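Local coordinates for protein putative uronate isomerase (PDB 4NAR) that is a lactate racemase-family protein that may interconvert the stereoisomers of lactate or a similar small hydroxy acid, at residues G71-T75 with D280-T284; R269-I275 with G301-Y307; Y329-Y334 with K368-E372. All coordinates share one frame; numbering follows the deposited sequence.

Contact 1. Residues G71-T75 with D280-T284. With SO4 (sulfate ion), chain B.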
loop_
_atom_site.group_PDB
_atom_site.type_symbol
_atom_site.label_atom_id
_atom_site.label_comp_id
_atom_site.label_asym_id
_atom_site.label_seq_id
_atom_site.Cartn_x
_atom_site.Cartn_y
_atom_site.Cartn_z
ATOM N N GLY A 71 0.420 7.528 -3.695
ATOM C CA GLY A 71 -0.051 6.631 -4.742
ATOM C C GLY A 71 -1.273 7.265 -5.410
ATOM O O GLY A 71 -1.278 8.475 -5.674
ATOM N N THR A 72 -2.320 6.480 -5.667
ATOM C CA THR A 72 -3.554 7.052 -6.233
ATOM C C THR A 72 -4.492 7.667 -5.185
ATOM O O THR A 72 -5.545 8.211 -5.545
ATOM C CB THR A 72 -4.378 6.013 -7.037
ATOM O OG1 THR A 72 -4.689 4.900 -6.197
ATOM C CG2 THR A 72 -3.615 5.523 -8.268
ATOM N N HIS A 73 -4.121 7.573 -3.903
ATOM C CA HIS A 73 -4.983 8.043 -2.809
ATOM C C HIS A 73 -5.203 9.555 -2.804
ATOM O O HIS A 73 -4.424 10.308 -3.399
ATOM C CB HIS A 73 -4.417 7.651 -1.444
ATOM C CG HIS A 73 -4.183 6.186 -1.279
ATOM N ND1 HIS A 73 -3.500 5.667 -0.198
ATOM C CD2 HIS A 73 -4.523 5.132 -2.057
ATOM C CE1 HIS A 73 -3.439 4.350 -0.315
ATOM N NE2 HIS A 73 -4.049 4.001 -1.434
ATOM N N ARG A 74 -6.244 9.990 -2.090
ATOM C CA ARG A 74 -6.610 11.414 -2.027
ATOM C C ARG A 74 -5.487 12.267 -1.442
ATOM O O ARG A 74 -4.584 11.756 -0.760
ATOM C CB ARG A 74 -7.906 11.644 -1.220
ATOM C CG ARG A 74 -7.857 11.194 0.266
ATOM C CD ARG A 74 -9.049 11.791 1.059
ATOM N NE ARG A 74 -9.052 11.432 2.480
ATOM C CZ ARG A 74 -8.364 12.079 3.425
ATOM N NH1 ARG A 74 -7.599 13.120 3.101
ATOM N NH2 ARG A 74 -8.429 11.679 4.699
ATOM N N THR A 75 -5.542 13.566 -1.722
ATOM C CA THR A 75 -4.634 14.510 -1.103
ATOM C C THR A 75 -4.968 14.612 0.374
ATOM O O THR A 75 -6.110 14.367 0.792
ATOM C CB THR A 75 -4.770 15.913 -1.723
ATOM O OG1 THR A 75 -6.157 16.297 -1.717
ATOM C CG2 THR A 75 -4.253 15.910 -3.147
ATOM N N ASP A 280 -10.503 4.657 3.895
ATOM C CA ASP A 280 -11.443 5.720 3.566
ATOM C C ASP A 280 -12.525 5.270 2.578
ATOM O O ASP A 280 -13.574 5.911 2.417
ATOM C CB ASP A 280 -10.628 6.850 2.917
ATOM C CG ASP A 280 -10.869 8.169 3.564
ATOM O OD1 ASP A 280 -11.617 8.175 4.556
ATOM O OD2 ASP A 280 -10.323 9.198 3.100
ATOM N N GLU A 281 -12.236 4.176 1.891
ATOM C CA GLU A 281 -12.986 3.814 0.707
ATOM C C GLU A 281 -12.647 2.372 0.418
ATOM O O GLU A 281 -11.712 1.817 1.023
ATOM C CB GLU A 281 -12.545 4.691 -0.463
ATOM C CG GLU A 281 -11.081 4.490 -0.812
ATOM C CD GLU A 281 -10.418 5.722 -1.423
ATOM O OE1 GLU A 281 -11.068 6.792 -1.497
ATOM O OE2 GLU A 281 -9.230 5.618 -1.821
ATOM N N VAL A 282 -13.397 1.766 -0.499
ATOM C CA VAL A 282 -13.234 0.340 -0.796
ATOM C C VAL A 282 -11.809 0.003 -1.271
ATOM O O VAL A 282 -11.257 -1.057 -0.925
ATOM C CB VAL A 282 -14.285 -0.145 -1.806
ATOM C CG1 VAL A 282 -14.123 -1.628 -2.070
ATOM C CG2 VAL A 282 -15.698 0.155 -1.269
ATOM N N TRP A 283 -11.215 0.927 -2.027
ATOM C CA TRP A 283 -9.842 0.782 -2.509
ATOM C C TRP A 283 -8.898 0.318 -1.406
ATOM O O TRP A 283 -8.089 -0.573 -1.631
ATOM C CB TRP A 283 -9.326 2.102 -3.084
ATOM C CG TRP A 283 -8.121 1.958 -3.993
ATOM C CD1 TRP A 283 -6.812 2.260 -3.699
ATOM C CD2 TRP A 283 -8.129 1.504 -5.353
ATOM N NE1 TRP A 283 -6.013 2.021 -4.799
ATOM C CE2 TRP A 283 -6.796 1.557 -5.826
ATOM C CE3 TRP A 283 -9.142 1.073 -6.225
ATOM C CZ2 TRP A 283 -6.447 1.178 -7.138
ATOM C CZ3 TRP A 283 -8.799 0.705 -7.522
ATOM C CH2 TRP A 283 -7.459 0.748 -7.964
ATOM N N THR A 284 -8.994 0.906 -0.216
ATOM C CA THR A 284 -8.172 0.419 0.886
ATOM C C THR A 284 -8.877 -0.610 1.777
ATOM O O THR A 284 -8.222 -1.526 2.302
ATOM C CB THR A 284 -7.627 1.551 1.750
ATOM O OG1 THR A 284 -8.703 2.433 2.119
ATOM C CG2 THR A 284 -6.553 2.312 0.993
HETATM S S SO4 B . -2.264 2.484 -5.498
HETATM O O1 SO4 B . -1.094 1.689 -5.907
HETATM O O2 SO4 B . -1.803 3.738 -4.882
HETATM O O3 SO4 B . -3.099 2.756 -6.677
HETATM O O4 SO4 B . -3.059 1.717 -4.514
HETATM O O HOH W 1 -7.863 8.031 -0.566
#
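Thr72 and His73 face Trp283 and Thr284 round a sulfate ion, and this cluster is the closer-packed part of the contact. Thr72 gives the anion two hydrogen bonds, its backbone N to O2 and its OG1 to O3 at 2.7 Å; chi1 of 57° sets OG1 between the backbone N and the carbonyl carbon, near enough to N for both to face the ion. From the other segment Trp283 NE1 reaches sulfate O4 at 3.0 Å, the oxygen lying at the edge of the indole near its plane. His180 and Asn348 also hydrogen-bond the sulfate. The His73 and Trp283 rings come rim to rim with planes at 84°, and Thr284 CG2 lies 3.9 Å from His73 NE2, while ND1 of the histidine is bound to Asp38.

Towards Arg74 the packing is looser. A single water bridges Arg74 N and Glu281 OE2, 3.0 Å from each, and the one direct contact of Arg74 with 280-284 is a salt bridge, its NE 2.6 Å from Asp280 OD2. That bond is nearly straight (170°) and stays in the guanidinium plane, although the carboxylate is turned well out of it. Arg313 also pairs with Asp280 OD2, and Glu80 with Arg74 NH2. The sulfate, probably from the crystallisation liquor, may mark an anion pocket between the two parts of the chain, as a substrate cleft of this family might offer.

Contact 2. Residues R269-I275 with G301-Y307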
loop_
_atom_site.group_PDB
_atom_site.type_symbol
_atom_site.label_atom_id
_atom_site.label_comp_id
_atom_site.label_asym_id
_atom_site.label_seq_id
_atom_site.Cartn_x
_atom_site.Cartn_y
_atom_site.Cartn_z
ATOM N N ARG A 269 -15.916 -19.999 7.830
ATOM C CA ARG A 269 -17.169 -19.862 7.095
ATOM C C ARG A 269 -17.616 -18.395 7.105
ATOM O O ARG A 269 -18.291 -17.923 6.187
ATOM C CB ARG A 269 -18.245 -20.806 7.651
ATOM C CG ARG A 269 -19.592 -20.133 7.921
ATOM C CD ARG A 269 -20.787 -21.027 7.578
ATOM N NE ARG A 269 -20.827 -21.409 6.160
ATOM C CZ ARG A 269 -21.197 -20.607 5.155
ATOM N NH1 ARG A 269 -21.555 -19.341 5.382
ATOM N NH2 ARG A 269 -21.201 -21.076 3.911
ATOM N N ARG A 270 -17.201 -17.672 8.139
ATOM C CA ARG A 270 -17.534 -16.256 8.279
ATOM C C ARG A 270 -16.345 -15.501 8.864
ATOM O O ARG A 270 -15.761 -15.918 9.873
ATOM C CB ARG A 270 -18.754 -16.066 9.191
ATOM C CG ARG A 270 -20.084 -15.934 8.463
ATOM C CD ARG A 270 -21.200 -16.764 9.114
ATOM N NE ARG A 270 -21.406 -16.440 10.525
ATOM C CZ ARG A 270 -22.286 -15.548 10.975
ATOM N NH1 ARG A 270 -23.046 -14.864 10.124
ATOM N NH2 ARG A 270 -22.398 -15.327 12.279
ATOM N N ALA A 271 -15.983 -14.395 8.225
ATOM C CA ALA A 271 -14.961 -13.497 8.755
ATOM C C ALA A 271 -15.470 -12.069 8.648
ATOM O O ALA A 271 -15.847 -11.616 7.554
ATOM C CB ALA A 271 -13.640 -13.657 7.992
ATOM N N VAL A 272 -15.512 -11.366 9.778
ATOM C CA VAL A 272 -15.833 -9.944 9.753
ATOM C C VAL A 272 -14.540 -9.157 9.908
ATOM O O VAL A 272 -13.879 -9.230 10.952
ATOM C CB VAL A 272 -16.822 -9.527 10.864
ATOM C CG1 VAL A 272 -17.012 -8.009 10.877
ATOM C CG2 VAL A 272 -18.168 -10.227 10.684
ATOM N N GLN A 273 -14.174 -8.428 8.855
ATOM C CA GLN A 273 -13.020 -7.546 8.905
ATOM C C GLN A 273 -13.445 -6.185 9.471
ATOM O O GLN A 273 -14.130 -5.404 8.808
ATOM C CB GLN A 273 -12.387 -7.414 7.515
ATOM C CG GLN A 273 -11.613 -8.663 7.083
ATOM C CD GLN A 273 -10.217 -8.752 7.702
ATOM O OE1 GLN A 273 -9.938 -8.159 8.754
ATOM N NE2 GLN A 273 -9.331 -9.510 7.050
ATOM N N VAL A 274 -13.046 -5.915 10.708
ATOM C CA VAL A 274 -13.472 -4.696 11.395
ATOM C C VAL A 274 -12.572 -3.505 11.002
ATOM O O VAL A 274 -11.484 -3.334 11.546
ATOM C CB VAL A 274 -13.463 -4.924 12.921
ATOM C CG1 VAL A 274 -13.898 -3.669 13.673
ATOM C CG2 VAL A 274 -14.327 -6.141 13.271
ATOM N N ILE A 275 -13.030 -2.689 10.051
ATOM C CA ILE A 275 -12.164 -1.693 9.408
ATOM C C ILE A 275 -12.105 -0.353 10.148
ATOM O O ILE A 275 -13.144 0.226 10.494
ATOM C CB ILE A 275 -12.594 -1.415 7.929
ATOM C CG1 ILE A 275 -12.721 -2.712 7.131
ATOM C CG2 ILE A 275 -11.620 -0.458 7.244
ATOM C CD1 ILE A 275 -11.498 -3.597 7.209
ATOM N N GLY A 301 -17.710 -21.033 -0.289
ATOM C CA GLY A 301 -18.970 -20.438 0.127
ATOM C C GLY A 301 -18.832 -19.576 1.376
ATOM O O GLY A 301 -19.826 -19.070 1.913
ATOM N N GLY A 302 -17.598 -19.409 1.852
ATOM C CA GLY A 302 -17.358 -18.588 3.025
ATOM C C GLY A 302 -17.679 -17.130 2.762
ATOM O O GLY A 302 -17.650 -16.663 1.617
ATOM N N GLN A 303 -17.987 -16.404 3.826
ATOM C CA GLN A 303 -18.332 -15.002 3.700
ATOM C C GLN A 303 -17.245 -14.119 4.283
ATOM O O GLN A 303 -16.877 -14.269 5.461
ATOM C CB GLN A 303 -19.626 -14.698 4.439
ATOM C CG GLN A 303 -20.874 -15.283 3.811
ATOM C CD GLN A 303 -22.085 -15.099 4.708
ATOM O OE1 GLN A 303 -22.041 -15.425 5.897
ATOM N NE2 GLN A 303 -23.162 -14.557 4.152
ATOM N N ILE A 304 -16.742 -13.201 3.456
ATOM C CA ILE A 304 -15.953 -12.091 3.964
ATOM C C ILE A 304 -16.834 -10.843 4.046
ATOM O O ILE A 304 -17.386 -10.389 3.033
ATOM C CB ILE A 304 -14.726 -11.801 3.095
ATOM C CG1 ILE A 304 -13.910 -13.075 2.906
ATOM C CG2 ILE A 304 -13.872 -10.728 3.755
ATOM C CD1 ILE A 304 -12.597 -12.857 2.190
ATOM N N ILE A 305 -16.965 -10.308 5.257
ATOM C CA ILE A 305 -17.758 -9.116 5.514
ATOM C C ILE A 305 -16.857 -7.952 5.894
ATOM O O ILE A 305 -16.214 -7.952 6.953
ATOM C CB ILE A 305 -18.764 -9.357 6.661
ATOM C CG1 ILE A 305 -19.759 -10.447 6.263
ATOM C CG2 ILE A 305 -19.477 -8.062 7.041
ATOM C CD1 ILE A 305 -20.304 -11.227 7.448
ATOM N N ILE A 306 -16.827 -6.947 5.033
ATOM C CA ILE A 306 -16.020 -5.767 5.261
ATOM C C ILE A 306 -16.872 -4.756 6.029
ATOM O O ILE A 306 -17.715 -4.040 5.459
ATOM C CB ILE A 306 -15.522 -5.203 3.919
ATOM C CG1 ILE A 306 -14.555 -6.206 3.290
ATOM C CG2 ILE A 306 -14.857 -3.827 4.100
ATOM C CD1 ILE A 306 -14.590 -6.196 1.782
ATOM N N TYR A 307 -16.668 -4.717 7.339
ATOM C CA TYR A 307 -17.510 -3.895 8.185
ATOM C C TYR A 307 -16.849 -2.534 8.356
ATOM O O TYR A 307 -15.787 -2.419 8.981
ATOM C CB TYR A 307 -17.757 -4.610 9.517
ATOM C CG TYR A 307 -18.474 -3.802 10.577
ATOM C CD1 TYR A 307 -19.696 -3.169 10.321
ATOM C CD2 TYR A 307 -17.943 -3.705 11.854
ATOM C CE1 TYR A 307 -20.357 -2.432 11.331
ATOM C CE2 TYR A 307 -18.585 -2.986 12.858
ATOM C CZ TYR A 307 -19.784 -2.351 12.601
ATOM O OH TYR A 307 -20.382 -1.653 13.631
HETATM O O HOH W 2 -15.522 -1.267 11.564
#
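Two neighbouring strands of a five-stranded parallel sheet, 268-274 and 302-308, run side by side here; over 270-274 and 302-307 they make an angle of 19°, with axes 4.8 Å apart at closest. Their backbones are laced in the alternating pattern of parallel pairing. Gln303 N donates to Arg269 O, Ala271 N to Gln303 O at 2.9 Å, and Ile305 N to Ala271 O; then Gln273 N binds Ile305 O at 2.8 Å, Tyr307 N binds Gln273 O, and Ile275 N closes the series on Tyr307 O. Just past the last rung, a water donates to both Ile275 O and Tyr307 O.

Side chains alternate between the two faces. On one, Arg270, Val272 and Val274 line up with Gln303, Ile305 and Tyr307. Val272 spreads its methyls over two neighbours: CG1, anti to the backbone N (chi1 174°), meets Tyr307 CB at 3.7 Å, while CG2 meets Ile305 CD1 at 4.0 Å. At the start of the strands Arg270 and Gln303 lie alongside each other pointing the same way, with Arg270 CG 3.3 Å from Gln303 OE1; the polar end of the arginine goes to Ser409. Arg269 bends across to the start of the other strand, where its NH2 makes a weak bond of 3.1 Å to Gly301 O.

The opposite face carries Ala271, Gln273, Ile304 and Ile306, with Ile275 CG1 coming against Ile306 CG2 at 3.9 Å. The buried amide of Gln273 is satisfied at both ends, NE2 by the carbonyl of Gly288 and OE1 by the backbone N of Gly416. Strands 373-379 and 409-412 flank the pair, which therefore lies in the interior of the sheet, as in parallel alpha/beta folds.

Contact 3. Residues Y329-Y334 with K368-E372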
loop_
_atom_site.group_PDB
_atom_site.type_symbol
_atom_site.label_atom_id
_atom_site.label_comp_id
_atom_site.label_asym_id
_atom_site.label_seq_id
_atom_site.Cartn_x
_atom_site.Cartn_y
_atom_site.Cartn_z
ATOM N N TYR A 329 -17.166 -6.011 -9.646
ATOM C CA TYR A 329 -16.223 -6.954 -9.048
ATOM C C TYR A 329 -16.390 -8.379 -9.561
ATOM O O TYR A 329 -17.432 -9.003 -9.370
ATOM C CB TYR A 329 -16.324 -6.886 -7.528
ATOM C CG TYR A 329 -15.794 -5.584 -6.953
ATOM C CD1 TYR A 329 -14.456 -5.470 -6.560
ATOM C CD2 TYR A 329 -16.618 -4.474 -6.804
ATOM C CE1 TYR A 329 -13.955 -4.279 -6.027
ATOM C CE2 TYR A 329 -16.134 -3.285 -6.265
ATOM C CZ TYR A 329 -14.794 -3.194 -5.878
ATOM O OH TYR A 329 -14.285 -2.019 -5.352
ATOM N N HIS A 330 -15.339 -8.896 -10.191
ATOM C CA HIS A 330 -15.400 -10.177 -10.880
ATOM C C HIS A 330 -14.079 -10.932 -10.794
ATOM O O HIS A 330 -13.061 -10.364 -10.384
ATOM C CB HIS A 330 -15.714 -9.949 -12.359
ATOM C CG HIS A 330 -17.003 -9.224 -12.608
ATOM N ND1 HIS A 330 -18.192 -9.882 -12.821
ATOM C CD2 HIS A 330 -17.280 -7.895 -12.694
ATOM C CE1 HIS A 330 -19.155 -8.993 -13.030
ATOM N NE2 HIS A 330 -18.627 -7.785 -12.953
ATOM N N CYS A 331 -14.104 -12.205 -11.201
ATOM C CA CYS A 331 -12.929 -13.069 -11.161
ATOM C C CYS A 331 -11.986 -12.729 -12.313
ATOM O O CYS A 331 -12.352 -11.988 -13.244
ATOM C CB CYS A 331 -13.336 -14.553 -11.233
ATOM S SG CYS A 331 -14.029 -15.086 -12.856
ATOM N N LYS A 332 -10.782 -13.296 -12.249
ATOM C CA LYS A 332 -9.731 -12.975 -13.202
ATOM C C LYS A 332 -10.123 -13.268 -14.641
ATOM O O LYS A 332 -9.845 -12.459 -15.534
ATOM C CB LYS A 332 -8.440 -13.717 -12.864
ATOM C CG LYS A 332 -7.206 -13.077 -13.489
ATOM C CD LYS A 332 -6.108 -14.096 -13.717
ATOM C CE LYS A 332 -5.759 -14.821 -12.441
ATOM N NZ LYS A 332 -4.376 -15.396 -12.494
ATOM N N ASP A 333 -10.760 -14.414 -14.871
ATOM C CA ASP A 333 -11.105 -14.814 -16.235
ATOM C C ASP A 333 -12.204 -13.954 -16.854
ATOM O O ASP A 333 -12.193 -13.708 -18.061
ATOM C CB ASP A 333 -11.428 -16.312 -16.331
ATOM C CG ASP A 333 -10.173 -17.180 -16.299
ATOM O OD1 ASP A 333 -9.050 -16.646 -16.490
ATOM O OD2 ASP A 333 -10.313 -18.404 -16.080
ATOM N N TYR A 334 -13.134 -13.475 -16.034
ATOM C CA TYR A 334 -14.121 -12.514 -16.514
ATOM C C TYR A 334 -13.446 -11.200 -16.916
ATOM O O TYR A 334 -13.810 -10.582 -17.924
ATOM C CB TYR A 334 -15.183 -12.241 -15.448
ATOM C CG TYR A 334 -16.184 -11.189 -15.865
ATOM C CD1 TYR A 334 -17.423 -11.546 -16.386
ATOM C CD2 TYR A 334 -15.886 -9.836 -15.755
ATOM C CE1 TYR A 334 -18.342 -10.569 -16.783
ATOM C CE2 TYR A 334 -16.783 -8.861 -16.149
ATOM C CZ TYR A 334 -18.014 -9.226 -16.655
ATOM O OH TYR A 334 -18.905 -8.241 -17.031
ATOM N N LYS A 368 -21.277 -17.082 -17.343
ATOM C CA LYS A 368 -21.588 -17.249 -15.929
ATOM C C LYS A 368 -20.348 -17.355 -15.029
ATOM O O LYS A 368 -19.336 -17.968 -15.396
ATOM C CB LYS A 368 -22.504 -18.458 -15.744
ATOM C CG LYS A 368 -23.823 -18.331 -16.508
ATOM C CD LYS A 368 -24.638 -19.627 -16.494
ATOM C CE LYS A 368 -25.976 -19.409 -17.200
ATOM N NZ LYS A 368 -26.336 -20.539 -18.119
ATOM N N GLU A 369 -20.439 -16.746 -13.848
ATOM C CA GLU A 369 -19.366 -16.797 -12.858
ATOM C C GLU A 369 -19.797 -17.563 -11.601
ATOM O O GLU A 369 -20.932 -17.420 -11.129
ATOM C CB GLU A 369 -18.935 -15.379 -12.459
ATOM C CG GLU A 369 -18.023 -14.662 -13.454
ATOM C CD GLU A 369 -17.614 -13.255 -12.988
ATOM O OE1 GLU A 369 -16.443 -13.061 -12.554
ATOM O OE2 GLU A 369 -18.466 -12.334 -13.066
ATOM N N GLU A 370 -18.883 -18.367 -11.071
ATOM C CA GLU A 370 -19.040 -18.985 -9.764
ATOM C C GLU A 370 -17.831 -18.530 -8.972
ATOM O O GLU A 370 -16.758 -18.348 -9.551
ATOM C CB GLU A 370 -19.047 -20.514 -9.871
ATOM C CG GLU A 370 -20.185 -21.088 -10.725
ATOM C CD GLU A 370 -20.243 -22.615 -10.658
ATOM O OE1 GLU A 370 -19.488 -23.205 -9.848
ATOM O OE2 GLU A 370 -21.039 -23.225 -11.409
ATOM N N PHE A 371 -17.988 -18.345 -7.661
ATOM C CA PHE A 371 -16.909 -17.788 -6.842
ATOM C C PHE A 371 -16.578 -18.673 -5.654
ATOM O O PHE A 371 -17.471 -19.285 -5.063
ATOM C CB PHE A 371 -17.277 -16.382 -6.344
ATOM C CG PHE A 371 -17.400 -15.362 -7.444
ATOM C CD1 PHE A 371 -18.646 -15.005 -7.955
ATOM C CD2 PHE A 371 -16.263 -14.771 -7.991
ATOM C CE1 PHE A 371 -18.758 -14.060 -8.990
ATOM C CE2 PHE A 371 -16.363 -13.827 -9.034
ATOM C CZ PHE A 371 -17.611 -13.473 -9.530
ATOM N N GLU A 372 -15.301 -18.715 -5.287
ATOM C CA GLU A 372 -14.881 -19.491 -4.130
ATOM C C GLU A 372 -15.475 -18.973 -2.812
ATOM O O GLU A 372 -15.787 -19.765 -1.918
ATOM C CB GLU A 372 -13.358 -19.560 -4.052
ATOM C CG GLU A 372 -12.761 -20.752 -4.812
ATOM C CD GLU A 372 -12.891 -22.057 -4.034
ATOM O OE1 GLU A 372 -12.842 -22.016 -2.780
ATOM O OE2 GLU A 372 -13.035 -23.124 -4.674
#
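Glu369 reaches from strand 369-371 to the N-terminal end of helix 332-341, where its carboxylate makes a His-carboxylate hydrogen bond and also binds the backbone of the helix N-cap residue, Cys331. The side chain is extended beyond CG (chi2 -179°), which carries the two oxygens across to separate donors. OE2 meets His330 ND1 at the edge of the imidazole, almost straight and modelled at 2.5 Å, a length so short that it is doubtful at this resolution; ring and carboxylate are nearly coplanar, 16° apart, though the two side chains cross at about a right angle. OE1 takes the Cys331 N-H at 2.8 Å, approached nearly along the C-O axis.

Tyr334 lies against the imidazole face to face: its CE2 sits 3.5 Å above the centre of the His330 ring, and His330 ND1 lies over the tyrosine ring in turn. Tyr334 CB also touches Glu369 OE1. At the helix start, Tyr334 N gives a weak capping bond to Cys331 SG. Phe371 comes in by its edge, and strand 360-362, the antiparallel partner of 369-371, packs Phe362 against Cys331 and Glu369. The edge of the phenyl ring ends beside the cysteine, with Phe371 CE2 3.8 Å from Cys331 CB.

In the fold
Contact 1 lies nearest the middle of the molecule, its centre about 10 Å from that of the chain, and holds the sulfate between the family's N-terminal region and the later chain. The centres of contacts 2 and 3 sit farther out, at about 21 and 24 Å. Helix 282-285 of contact 1 follows strand 268-274 of contact 2, and the nearest atoms of contacts 1 and 2 are about 6 Å apart. Contact 3 touches both others: Val282 CG1 packs on Tyr329 OH at 3.3 Å, and Gly301 N probably hydrogen-bonds to Glu372 O at 2.8 Å. Neither outer contact touches the sulfate, but Tyr329 of contact 3 binds His352, which stacks on Trp283 of contact 1.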